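Local coordinates for protein glucosamine kinase (Streptacidiphilus jiangxiensis, PDB 6HWJ) that catalyses the magnesium- and ATP-dependent phosphorylation of D-glucosamine to D-glucosamine 6-phosphate, and to a lesser extent also acts on glucose, at residues A97-F103 and W167-A173; A135-P139 and P178-A182; S146-I152 and D317-N321; G159-M163 and L225-M229. The contacts are given in a common frame with arbitrary orientation. Residues are numbered along the deposited sequence.

Interaction 1: A97-F103 and W167-A173; sequences AFVLEAF and WGLLTLA
Strands 98-102 and 167-172 run antiparallel and mostly extended (phi about -100 to -135° for most residues), axes 4.7 Å apart at closest and directions at 165°, pairing Ala97 with Ala173 and Phe103 with Trp167. The ladder starts where Ala97 O accepts from Ala173 N at 2.9 Å. Phe98 faces Leu172 as a non-hydrogen-bonded pair; its m rotamer lays one ring face on Leu172 CD1, 4.1 Å from Phe98 CE2. Val99 and Thr171 form a hydrogen-bonded pair, Val99 N to Thr171 O at 2.8 Å and Thr171 N to Val99 O at 2.9 Å. A water bridges them, 3.0 Å from Val99 O and 2.8 Å from Thr171 OG1. Leu100, on the Phe98 face, brings CG within 4.0 Å of Leu170 CD1. Glu101 closes the next hydrogen-bonded pair, its N 2.9 Å from Leu169 O and its O 2.8 Å from Leu169 N. Ala102 sits opposite Gly168 (phi/psi -172/165), CA atoms 4.3 Å apart; a CB on Gly168 would lie a tight 3.1 Å from Glu101 O. Phe103 N donates to Trp167 O at 2.9 Å, and its ring edge meets Leu169, Phe103 CE2 to Leu169 CG being 3.9 Å. On its other side strand 166-172 pairs with 179-186, with a classic bulge where Trp167 and Gly168 lie opposite Val184, so 98-102 is the edge of a six-stranded antiparallel sheet.

Interaction 2: A135-P139 and P178-A182; sequences AVRLP and PVLLA
A single backbone hydrogen bond joins these two segments before they part, Ala135 N donating to Leu181 O at 2.8 Å. The CA atoms of Ala135 and Leu181 are 4.9 Å apart. By Leu138 and Val179 the CA separation has grown to 7.8 Å, and side chains fill the gap. Ala135 points CB toward the partner, 3.4 Å from Leu180 O. Val136, with phi/psi of -116/-80, turns the chain away, and Leu138 swings back in an extended conformation. In its m,t rotamer, Leu138 CD2 lies 3.6 Å from Val179 CG1, 3.4 Å from Leu180 O and 3.7 Å from CD2 of Leu181, itself m,t. Pro139 adds a looser contact, CD to Val179 CG1 at 4.3 Å. The divergence goes with a change of sheet: Val136 and Leu138 hydrogen-bond through their backbones to Thr59 and Arg57 of strand 57-65, whereas 179-182 stays paired with strand 166-172. Here the chain crosses between two antiparallel sheets, beside a classic beta bulge that sets Leu181 and Ala182 against the single residue Leu170.

Interaction 3: S146-I152 and D317-N321; sequences SPAAQRI and DFDGN. With MG (magnesium ion), chain F; MG (magnesium ion), chain C.
The magnesium-binding site of the kinase lies along one side of this contact, where loop 317-321 meets the start of helix 148-157. Asp317 bridges two ions: its OD1 lies 2.2 Å from one magnesium (chain F), and its OD2 lies 2.2 Å from the other (chain C), which Gln305 also binds. Waters fill further positions on both ions; one of those on the chain F ion donates to Gly320 O at 3.0 Å. Asp319, a known ligand of the second magnesium, in the conformer given has its OD1 at the helix start, where it accepts from Ser146 OG at 2.7 Å; OD2 makes a long, weak ion pair with Lys133. The same Ser146 OG accepts from Ala148 N at 3.1 Å, an ST turn, and Pro147 takes the N-cap position. Pro147 CD packs 3.3 Å from Asp319 O, and Ala148 CA lies 3.4 Å from Phe318 O. Phe318, chi1 -77°, points its CB toward the helix, 4.0 Å from Ala148 CB, and packs its ring against it, CD1 3.7 Å from Arg151 CB and CD2 4.3 Å from Ile152 CG1. The guanidinium of Arg151 leads away, with NE hydrogen-bonded to Val297 O. Gly320, at phi/psi 102/179, carries the loop past Pro147 in a conformation that a CB would obstruct.

Interaction 4: G159-M163 and L225-M229; sequences GFTEM and LTARM
Helix 212-234 offers one flank of its turn 225-229 to the loop 159-163. Leu225 comes first: its t,t side chain brings CG to 4.0 Å from Phe160 CZ and CD1 to 3.7 Å from Glu162 OE1, while the edge of the Phe160 ring meets the backbone, Phe160 CE1 to Leu225 O at 3.5 Å. That carbonyl is already spent on the helix, accepting from Met229 N at 2.8 Å. Thr226 and Ala227 turn to the other side, against helix 362-386. Arg228 points toward the loop in a nearly extended m,t,t conformation, so that NH1 reaches Glu162 OE2 in a 3.0 Å salt bridge; its CB lies 3.8 Å from Phe160 CD1. Met229 follows, CB 3.7 Å and N 3.4 Å from Phe160 CE1, with its end directed elsewhere. On the loop side, Gly159 at phi 79° is the C-prime residue of the Schellman motif ending helix 148-157. Phe160 (chi1 t) comes right after it and points into the contact, and Glu162 (m,t) centres an inverse gamma turn. A buried aromatic packed on the helix, with one salt bridge toward the outside, makes the contact mainly apolar with a single charged pair at its rim.

Interactions 1 and 2 share a sheet: strands 166-172 and 179-186 are neighbours in it, and Leu172 N lies 2.8 Å from Val179 O, a probable hydrogen bond. Interactions 1 to 3 are partly buried. Interaction 1, a regular backbone ladder, has exposed Val99, Ala102 and Ala173 at the sheet's edge; interaction 2 keeps one such bond and otherwise packs apolar side chains. Helix 148-157 ties both to interaction 3, nearest the chain's centre and the one with metal: Ala149 CB touches Thr171 CG2 at 3.7 Å and Leu180 CD1 at 4.0 Å. Phe318 CE1, 4.2 Å from Met229 SD, leads to interaction 4, a buried contact whose ring contrasts with a salt bridge from exposed Arg228.

Interaction 1: A97-F103 and W167-A173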
loop_
_atom_site.group_PDB
_atom_site.type_symbol
_atom_site.label_atom_id
_atom_site.label_comp_id
_atom_site.label_asym_id
_atom_site.label_seq_id
_atom_site.Cartn_x
_atom_site.Cartn_y
_atom_site.Cartn_z
ATOM N N ALA A 97 7.984 -7.089 -25.197
ATOM C CA ALA A 97 6.864 -7.272 -24.285
ATOM C C ALA A 97 7.157 -6.717 -22.894
ATOM O O ALA A 97 6.224 -6.493 -22.120
ATOM C CB ALA A 97 6.524 -8.755 -24.173
ATOM N N PHE A 98 8.429 -6.497 -22.560
ATOM C CA PHE A 98 8.827 -6.158 -21.207
ATOM C C PHE A 98 9.463 -4.778 -21.184
ATOM O O PHE A 98 10.055 -4.335 -22.165
ATOM C CB PHE A 98 9.820 -7.166 -20.636
ATOM C CG PHE A 98 9.296 -8.583 -20.571
ATOM C CD1 PHE A 98 9.497 -9.462 -21.623
ATOM C CD2 PHE A 98 8.637 -9.030 -19.445
ATOM C CE1 PHE A 98 9.031 -10.767 -21.553
ATOM C CE2 PHE A 98 8.175 -10.340 -19.367
ATOM C CZ PHE A 98 8.365 -11.201 -20.423
ATOM N N VAL A 99 9.342 -4.112 -20.040
ATOM C CA VAL A 99 10.084 -2.895 -19.742
ATOM C C VAL A 99 10.881 -3.156 -18.471
ATOM O O VAL A 99 10.300 -3.459 -17.424
ATOM C CB VAL A 99 9.156 -1.690 -19.574
ATOM C CG1 VAL A 99 9.938 -0.481 -19.041
ATOM C CG2 VAL A 99 8.520 -1.334 -20.903
ATOM N N LEU A 100 12.204 -3.064 -18.574
ATOM C CA LEU A 100 13.120 -3.170 -17.440
ATOM C C LEU A 100 13.624 -1.763 -17.151
ATOM O O LEU A 100 14.353 -1.184 -17.963
ATOM C CB LEU A 100 14.288 -4.094 -17.761
ATOM C CG LEU A 100 14.379 -5.465 -17.110
ATOM C CD1 LEU A 100 15.703 -6.130 -17.497
ATOM C CD2 LEU A 100 14.250 -5.387 -15.607
ATOM N N GLU A 101 13.247 -1.202 -16.006
ATOM C CA GLU A 101 13.691 0.138 -15.636
ATOM C C GLU A 101 14.652 0.020 -14.456
ATOM O O GLU A 101 14.275 -0.474 -13.386
ATOM C CB GLU A 101 12.509 1.042 -15.289
ATOM C CG GLU A 101 12.913 2.487 -15.016
ATOM C CD GLU A 101 11.724 3.444 -14.994
ATOM O OE1 GLU A 101 10.567 2.973 -14.958
ATOM O OE2 GLU A 101 11.957 4.672 -15.017
ATOM N N ALA A 102 15.876 0.481 -14.656
ATOM C CA ALA A 102 16.894 0.499 -13.610
ATOM C C ALA A 102 17.042 1.907 -13.055
ATOM O O ALA A 102 16.881 2.891 -13.775
ATOM C CB ALA A 102 18.233 0.006 -14.157
ATOM N N PHE A 103 17.347 1.996 -11.766
ATOM C CA PHE A 103 17.573 3.271 -11.110
ATOM C C PHE A 103 18.982 3.311 -10.526
ATOM O O PHE A 103 19.623 2.278 -10.328
ATOM C CB PHE A 103 16.534 3.520 -9.999
ATOM C CG PHE A 103 15.114 3.447 -10.490
ATOM C CD1 PHE A 103 14.497 4.568 -11.022
ATOM C CD2 PHE A 103 14.422 2.257 -10.448
ATOM C CE1 PHE A 103 13.190 4.498 -11.488
ATOM C CE2 PHE A 103 13.112 2.183 -10.919
ATOM C CZ PHE A 103 12.500 3.309 -11.430
ATOM N N TRP A 167 15.798 0.081 -6.891
ATOM C CA TRP A 167 16.836 -0.414 -7.773
ATOM C C TRP A 167 16.325 -0.682 -9.176
ATOM O O TRP A 167 17.010 -0.381 -10.154
ATOM C CB TRP A 167 17.423 -1.722 -7.223
ATOM C CG TRP A 167 18.296 -1.579 -6.012
ATOM C CD1 TRP A 167 18.176 -0.661 -5.011
ATOM C CD2 TRP A 167 19.419 -2.404 -5.675
ATOM N NE1 TRP A 167 19.152 -0.860 -4.071
ATOM C CE2 TRP A 167 19.933 -1.923 -4.452
ATOM C CE3 TRP A 167 20.038 -3.500 -6.289
ATOM C CZ2 TRP A 167 21.027 -2.501 -3.827
ATOM C CZ3 TRP A 167 21.143 -4.070 -5.679
ATOM C CH2 TRP A 167 21.631 -3.570 -4.459
ATOM N N GLY A 168 15.129 -1.265 -9.296
ATOM C CA GLY A 168 14.580 -1.513 -10.609
ATOM C C GLY A 168 13.150 -1.989 -10.538
ATOM O O GLY A 168 12.653 -2.410 -9.484
ATOM N N LEU A 169 12.509 -1.931 -11.698
ATOM C CA LEU A 169 11.161 -2.412 -11.898
ATOM C C LEU A 169 11.099 -3.207 -13.191
ATOM O O LEU A 169 11.660 -2.789 -14.210
ATOM C CB LEU A 169 10.182 -1.237 -11.984
ATOM C CG LEU A 169 10.107 -0.356 -10.744
ATOM C CD1 LEU A 169 9.371 0.931 -11.062
ATOM C CD2 LEU A 169 9.439 -1.128 -9.623
ATOM N N LEU A 170 10.409 -4.342 -13.148
ATOM C CA LEU A 170 10.117 -5.132 -14.339
ATOM C C LEU A 170 8.617 -5.096 -14.577
ATOM O O LEU A 170 7.838 -5.507 -13.706
ATOM C CB LEU A 170 10.585 -6.574 -14.187
ATOM C CG LEU A 170 10.174 -7.518 -15.320
ATOM C CD1 LEU A 170 10.771 -7.031 -16.648
ATOM C CD2 LEU A 170 10.582 -8.954 -15.042
ATOM N N THR A 171 8.216 -4.592 -15.748
ATOM C CA THR A 171 6.807 -4.504 -16.098
ATOM C C THR A 171 6.563 -5.101 -17.476
ATOM O O THR A 171 7.474 -5.228 -18.302
ATOM C CB THR A 171 6.308 -3.046 -16.079
ATOM O OG1 THR A 171 7.066 -2.278 -17.023
ATOM C CG2 THR A 171 6.457 -2.453 -14.685
ATOM N N LEU A 172 5.311 -5.474 -17.699
ATOM C CA LEU A 172 4.838 -5.984 -18.965
ATOM C C LEU A 172 4.106 -4.846 -19.662
ATOM O O LEU A 172 3.195 -4.254 -19.082
ATOM C CB LEU A 172 3.916 -7.180 -18.742
ATOM C CG LEU A 172 3.442 -7.994 -19.954
ATOM C CD1 LEU A 172 4.535 -8.870 -20.514
ATOM C CD2 LEU A 172 2.242 -8.835 -19.526
ATOM N N ALA A 173 4.525 -4.526 -20.877
ATOM C CA ALA A 173 4.006 -3.363 -21.594
ATOM C C ALA A 173 2.652 -3.732 -22.192
ATOM O O ALA A 173 2.579 -4.346 -23.253
ATOM C CB ALA A 173 4.980 -2.911 -22.680
HETATM O O HOH W 1 9.266 -1.293 -15.666
#

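Interaction 2: A135-P139 and P178-A182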
loop_
_atom_site.group_PDB
_atom_site.type_symbol
_atom_site.label_atom_id
_atom_site.label_comp_id
_atom_site.label_asym_id
_atom_site.label_seq_id
_atom_site.Cartn_x
_atom_site.Cartn_y
_atom_site.Cartn_z
ATOM N N ALA A 135 5.682 -10.402 -8.405
ATOM C CA ALA A 135 4.244 -10.540 -8.546
ATOM C C ALA A 135 3.974 -12.024 -8.753
ATOM O O ALA A 135 4.850 -12.780 -9.205
ATOM C CB ALA A 135 3.723 -9.707 -9.709
ATOM N N VAL A 136 2.803 -12.462 -8.351
ATOM C CA VAL A 136 2.426 -13.862 -8.551
ATOM C C VAL A 136 1.231 -13.889 -9.501
ATOM O O VAL A 136 1.380 -14.116 -10.711
ATOM C CB VAL A 136 2.121 -14.546 -7.213
ATOM C CG1 VAL A 136 1.661 -15.985 -7.436
ATOM C CG2 VAL A 136 3.346 -14.515 -6.322
ATOM N N ARG A 137 0.045 -13.626 -8.973
ATOM C CA ARG A 137 -1.151 -13.561 -9.808
ATOM C C ARG A 137 -1.202 -12.203 -10.496
ATOM O O ARG A 137 -0.997 -11.170 -9.864
ATOM C CB ARG A 137 -2.401 -13.795 -8.957
ATOM C CG ARG A 137 -3.701 -13.799 -9.728
ATOM C CD ARG A 137 -3.781 -14.952 -10.712
ATOM N NE ARG A 137 -5.079 -14.990 -11.385
ATOM C CZ ARG A 137 -6.155 -15.617 -10.914
ATOM N NH1 ARG A 137 -6.102 -16.268 -9.758
ATOM N NH2 ARG A 137 -7.288 -15.593 -11.603
ATOM N N LEU A 138 -1.450 -12.212 -11.793
ATOM C CA LEU A 138 -1.572 -10.992 -12.579
ATOM C C LEU A 138 -3.031 -10.752 -12.959
ATOM O O LEU A 138 -3.836 -11.687 -13.004
ATOM C CB LEU A 138 -0.743 -11.095 -13.864
ATOM C CG LEU A 138 0.775 -11.233 -13.671
ATOM C CD1 LEU A 138 1.447 -11.572 -14.991
ATOM C CD2 LEU A 138 1.362 -9.950 -13.057
ATOM N N PRO A 139 -3.397 -9.519 -13.281
ATOM C CA PRO A 139 -4.717 -9.282 -13.883
ATOM C C PRO A 139 -4.794 -9.856 -15.289
ATOM O O PRO A 139 -3.781 -10.191 -15.915
ATOM C CB PRO A 139 -4.841 -7.753 -13.893
ATOM C CG PRO A 139 -3.430 -7.251 -13.863
ATOM C CD PRO A 139 -2.632 -8.273 -13.076
ATOM N N PRO A 178 1.569 -0.197 -17.387
ATOM C CA PRO A 178 2.418 -1.394 -17.394
ATOM C C PRO A 178 2.119 -2.268 -16.184
ATOM O O PRO A 178 1.892 -1.775 -15.081
ATOM C CB PRO A 178 3.837 -0.821 -17.355
ATOM C CG PRO A 178 3.704 0.509 -18.037
ATOM C CD PRO A 178 2.347 1.033 -17.640
ATOM N N VAL A 179 2.069 -3.565 -16.422
ATOM C CA VAL A 179 1.717 -4.548 -15.409
ATOM C C VAL A 179 2.976 -4.915 -14.634
ATOM O O VAL A 179 3.974 -5.326 -15.227
ATOM C CB VAL A 179 1.094 -5.801 -16.062
ATOM C CG1 VAL A 179 0.925 -6.924 -15.042
ATOM C CG2 VAL A 179 -0.237 -5.446 -16.714
ATOM N N LEU A 180 2.918 -4.794 -13.315
ATOM C CA LEU A 180 4.066 -5.088 -12.472
ATOM C C LEU A 180 4.320 -6.583 -12.416
ATOM O O LEU A 180 3.420 -7.367 -12.096
ATOM C CB LEU A 180 3.834 -4.558 -11.063
ATOM C CG LEU A 180 4.833 -4.975 -9.977
ATOM C CD1 LEU A 180 6.222 -4.410 -10.242
ATOM C CD2 LEU A 180 4.359 -4.524 -8.608
ATOM N N LEU A 181 5.563 -6.970 -12.700
ATOM C CA LEU A 181 5.995 -8.355 -12.589
ATOM C C LEU A 181 6.988 -8.554 -11.457
ATOM O O LEU A 181 6.953 -9.610 -10.813
ATOM C CB LEU A 181 6.633 -8.818 -13.894
ATOM C CG LEU A 181 5.811 -8.646 -15.173
ATOM C CD1 LEU A 181 6.596 -9.200 -16.376
ATOM C CD2 LEU A 181 4.461 -9.309 -15.054
ATOM N N ALA A 182 7.842 -7.557 -11.202
ATOM C CA ALA A 182 8.845 -7.637 -10.142
ATOM C C ALA A 182 9.341 -6.241 -9.802
ATOM O O ALA A 182 9.500 -5.397 -10.683
ATOM C CB ALA A 182 10.040 -8.509 -10.535
#

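Interaction 3: S146-I152 and D317-N321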
loop_
_atom_site.group_PDB
_atom_site.type_symbol
_atom_site.label_atom_id
_atom_site.label_comp_id
_atom_site.label_asym_id
_atom_site.label_seq_id
_atom_site.Cartn_x
_atom_site.Cartn_y
_atom_site.Cartn_z
ATOM N N SER A 146 -2.058 -3.940 -9.809
ATOM C CA SER A 146 -1.375 -3.113 -8.842
ATOM C C SER A 146 -0.702 -1.938 -9.540
ATOM O O SER A 146 -0.026 -2.132 -10.567
ATOM C CB SER A 146 -0.317 -3.920 -8.079
ATOM O OG SER A 146 0.434 -3.033 -7.314
ATOM N N PRO A 147 -0.839 -0.717 -9.024
ATOM C CA PRO A 147 -0.087 0.411 -9.584
ATOM C C PRO A 147 1.293 0.617 -8.974
ATOM O O PRO A 147 1.905 1.662 -9.239
ATOM C CB PRO A 147 -0.993 1.594 -9.247
ATOM C CG PRO A 147 -1.521 1.221 -7.874
ATOM C CD PRO A 147 -1.753 -0.286 -7.952
ATOM N N ALA A 148 1.775 -0.316 -8.153
ATOM C CA ALA A 148 2.999 -0.068 -7.392
ATOM C C ALA A 148 4.165 0.352 -8.286
ATOM O O ALA A 148 4.977 1.193 -7.901
ATOM C CB ALA A 148 3.367 -1.308 -6.574
ATOM N N ALA A 149 4.265 -0.216 -9.490
ATOM C CA ALA A 149 5.359 0.155 -10.382
ATOM C C ALA A 149 5.243 1.610 -10.839
ATOM O O ALA A 149 6.256 2.317 -10.969
ATOM C CB ALA A 149 5.382 -0.757 -11.609
ATOM N N GLN A 150 4.027 2.065 -11.114
ATOM C CA GLN A 150 3.839 3.455 -11.531
ATOM C C GLN A 150 4.073 4.411 -10.367
ATOM O O GLN A 150 4.603 5.505 -10.555
ATOM C CB GLN A 150 2.443 3.653 -12.112
ATOM C CG GLN A 150 2.244 3.004 -13.474
ATOM C CD GLN A 150 2.274 1.488 -13.420
ATOM O OE1 GLN A 150 1.669 0.875 -12.540
ATOM N NE2 GLN A 150 2.988 0.873 -14.363
ATOM N N ARG A 151 3.668 4.018 -9.159
ATOM C CA ARG A 151 3.897 4.866 -7.992
ATOM C C ARG A 151 5.385 4.997 -7.687
ATOM O O ARG A 151 5.899 6.111 -7.519
ATOM C CB ARG A 151 3.159 4.296 -6.776
ATOM C CG ARG A 151 1.643 4.195 -6.966
ATOM C CD ARG A 151 0.950 5.529 -7.022
ATOM N NE ARG A 151 -0.472 5.355 -7.334
ATOM C CZ ARG A 151 -0.958 5.120 -8.555
ATOM N NH1 ARG A 151 -0.160 5.051 -9.598
ATOM N NH2 ARG A 151 -2.248 4.954 -8.729
ATOM N N ILE A 152 6.097 3.865 -7.613
ATOM C CA ILE A 152 7.510 3.900 -7.258
ATOM C C ILE A 152 8.307 4.677 -8.294
ATOM O O ILE A 152 9.150 5.516 -7.955
ATOM C CB ILE A 152 8.049 2.464 -7.074
ATOM C CG1 ILE A 152 7.406 1.826 -5.836
ATOM C CG2 ILE A 152 9.569 2.496 -6.914
ATOM C CD1 ILE A 152 7.625 0.329 -5.698
ATOM N N ASP A 317 4.467 -0.144 0.419
ATOM C CA ASP A 317 3.146 -0.754 0.176
ATOM C C ASP A 317 2.284 0.118 -0.733
ATOM O O ASP A 317 1.350 0.776 -0.270
ATOM C CB ASP A 317 2.455 -0.998 1.524
ATOM C CG ASP A 317 1.333 -2.042 1.434
ATOM O OD1 ASP A 317 0.838 -2.301 0.321
ATOM O OD2 ASP A 317 0.958 -2.593 2.502
ATOM N N PHE A 318 2.568 0.096 -2.038
ATOM C CA PHE A 318 1.882 0.925 -3.016
ATOM C C PHE A 318 0.906 0.151 -3.912
ATOM O O PHE A 318 0.596 0.609 -5.021
ATOM C CB PHE A 318 2.915 1.641 -3.877
ATOM C CG PHE A 318 3.556 2.825 -3.187
ATOM C CD1 PHE A 318 2.904 4.037 -3.138
ATOM C CD2 PHE A 318 4.795 2.705 -2.588
ATOM C CE1 PHE A 318 3.479 5.125 -2.507
ATOM C CE2 PHE A 318 5.372 3.785 -1.953
ATOM C CZ PHE A 318 4.715 4.992 -1.916
ATOM N N ASP A 319 0.403 -0.992 -3.437
ATOM C CA ASP A 319 -0.517 -1.810 -4.223
ATOM C C ASP A 319 -1.928 -1.242 -4.280
ATOM O O ASP A 319 -2.729 -1.698 -5.103
ATOM C CB ASP A 319 -0.599 -3.224 -3.639
ATOM C CG ASP A 319 0.643 -4.031 -3.894
ATOM O OD1 ASP A 319 1.333 -3.760 -4.897
ATOM O OD2 ASP A 319 0.928 -4.942 -3.090
ATOM N N GLY A 320 -2.259 -0.287 -3.419
ATOM C CA GLY A 320 -3.589 0.293 -3.387
ATOM C C GLY A 320 -4.455 -0.237 -2.257
ATOM O O GLY A 320 -4.075 -1.109 -1.475
ATOM N N ASN A 321 -5.670 0.305 -2.198
ATOM C CA ASN A 321 -6.611 -0.022 -1.125
ATOM C C ASN A 321 -7.140 -1.438 -1.293
ATOM O O ASN A 321 -7.826 -1.718 -2.287
ATOM C CB ASN A 321 -7.753 0.985 -1.134
ATOM C CG ASN A 321 -8.726 0.768 0.003
ATOM O OD1 ASN A 321 -8.541 -0.116 0.832
ATOM N ND2 ASN A 321 -9.773 1.591 0.049
HETATM MG MG MG F . -0.671 -3.855 -0.024
HETATM MG MG MG C . 1.558 -2.555 4.598
HETATM O O HOH W 2 -1.137 -3.913 2.057
HETATM O O HOH W 3 -1.818 -2.002 0.251
HETATM O O HOH W 4 1.971 -2.441 6.767
HETATM O O HOH W 5 3.598 -2.613 4.537
HETATM O O HOH W 6 1.956 -4.665 4.916
#

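Interaction 4: G159-M163 and L225-M229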
loop_
_atom_site.group_PDB
_atom_site.type_symbol
_atom_site.label_atom_id
_atom_site.label_comp_id
_atom_site.label_asym_id
_atom_site.label_seq_id
_atom_site.Cartn_x
_atom_site.Cartn_y
_atom_site.Cartn_z
ATOM N N GLY A 159 12.299 12.792 -7.425
ATOM C CA GLY A 159 13.251 13.092 -6.380
ATOM C C GLY A 159 12.832 12.697 -4.985
ATOM O O GLY A 159 13.550 13.007 -4.035
ATOM N N PHE A 160 11.684 12.046 -4.825
ATOM C CA PHE A 160 11.264 11.551 -3.517
ATOM C C PHE A 160 12.175 10.411 -3.062
ATOM O O PHE A 160 12.373 9.434 -3.790
ATOM C CB PHE A 160 9.812 11.096 -3.614
ATOM C CG PHE A 160 9.223 10.619 -2.329
ATOM C CD1 PHE A 160 8.662 11.515 -1.430
ATOM C CD2 PHE A 160 9.196 9.265 -2.028
ATOM C CE1 PHE A 160 8.089 11.059 -0.248
ATOM C CE2 PHE A 160 8.653 8.813 -0.846
ATOM C CZ PHE A 160 8.084 9.724 0.041
ATOM N N THR A 161 12.731 10.535 -1.853
ATOM C CA THR A 161 13.668 9.531 -1.334
ATOM C C THR A 161 13.228 8.896 -0.024
ATOM O O THR A 161 13.946 8.039 0.499
ATOM C CB THR A 161 15.068 10.136 -1.129
ATOM O OG1 THR A 161 15.021 11.175 -0.128
ATOM C CG2 THR A 161 15.589 10.717 -2.434
ATOM N N GLU A 162 12.074 9.283 0.534
ATOM C CA GLU A 162 11.643 8.717 1.815
ATOM C C GLU A 162 10.862 7.424 1.577
ATOM O O GLU A 162 9.687 7.289 1.881
ATOM C CB GLU A 162 10.834 9.739 2.597
ATOM C CG GLU A 162 11.723 10.805 3.226
ATOM C CD GLU A 162 10.929 11.896 3.881
ATOM O OE1 GLU A 162 10.702 11.810 5.103
ATOM O OE2 GLU A 162 10.524 12.828 3.157
ATOM N N MET A 163 11.582 6.474 0.983
ATOM C CA MET A 163 11.115 5.137 0.675
ATOM C C MET A 163 12.356 4.265 0.476
ATOM O O MET A 163 13.430 4.793 0.191
ATOM C CB MET A 163 10.247 5.131 -0.589
ATOM C CG MET A 163 10.943 5.648 -1.819
ATOM S SD MET A 163 9.929 5.513 -3.320
ATOM C CE MET A 163 10.928 6.388 -4.489
ATOM N N LEU A 225 6.527 14.344 4.654
ATOM C CA LEU A 225 6.721 13.198 3.766
ATOM C C LEU A 225 5.535 13.026 2.823
ATOM O O LEU A 225 5.714 12.838 1.610
ATOM C CB LEU A 225 6.942 11.917 4.599
ATOM C CG LEU A 225 7.110 10.586 3.858
ATOM C CD1 LEU A 225 7.816 9.565 4.746
ATOM C CD2 LEU A 225 5.748 9.992 3.428
ATOM N N THR A 226 4.321 13.094 3.363
ATOM C CA THR A 226 3.108 12.953 2.572
ATOM C C THR A 226 3.016 14.031 1.495
ATOM O O THR A 226 2.600 13.747 0.367
ATOM C CB THR A 226 1.881 13.022 3.486
ATOM O OG1 THR A 226 2.030 12.099 4.576
ATOM C CG2 THR A 226 0.603 12.698 2.704
ATOM N N ALA A 227 3.420 15.263 1.823
ATOM C CA ALA A 227 3.388 16.350 0.847
ATOM C C ALA A 227 4.426 16.155 -0.251
ATOM O O ALA A 227 4.140 16.383 -1.439
ATOM C CB ALA A 227 3.598 17.700 1.541
ATOM N N ARG A 228 5.635 15.730 0.119
ATOM C CA ARG A 228 6.651 15.412 -0.878
ATOM C C ARG A 228 6.186 14.266 -1.776
ATOM O O ARG A 228 6.410 14.284 -2.997
ATOM C CB ARG A 228 7.968 15.045 -0.191
ATOM C CG ARG A 228 8.640 16.201 0.549
ATOM C CD ARG A 228 9.811 15.693 1.398
ATOM N NE ARG A 228 10.555 16.816 1.981
ATOM C CZ ARG A 228 11.521 16.684 2.888
ATOM N NH1 ARG A 228 11.857 15.481 3.349
ATOM N NH2 ARG A 228 12.143 17.758 3.348
ATOM N N MET A 229 5.587 13.243 -1.174
ATOM C CA MET A 229 5.047 12.112 -1.927
ATOM C C MET A 229 3.986 12.583 -2.923
ATOM O O MET A 229 4.067 12.277 -4.123
ATOM C CB MET A 229 4.470 11.084 -0.945
ATOM C CG MET A 229 3.941 9.806 -1.584
ATOM S SD MET A 229 3.227 8.689 -0.333
ATOM C CE MET A 229 1.659 9.495 -0.023
#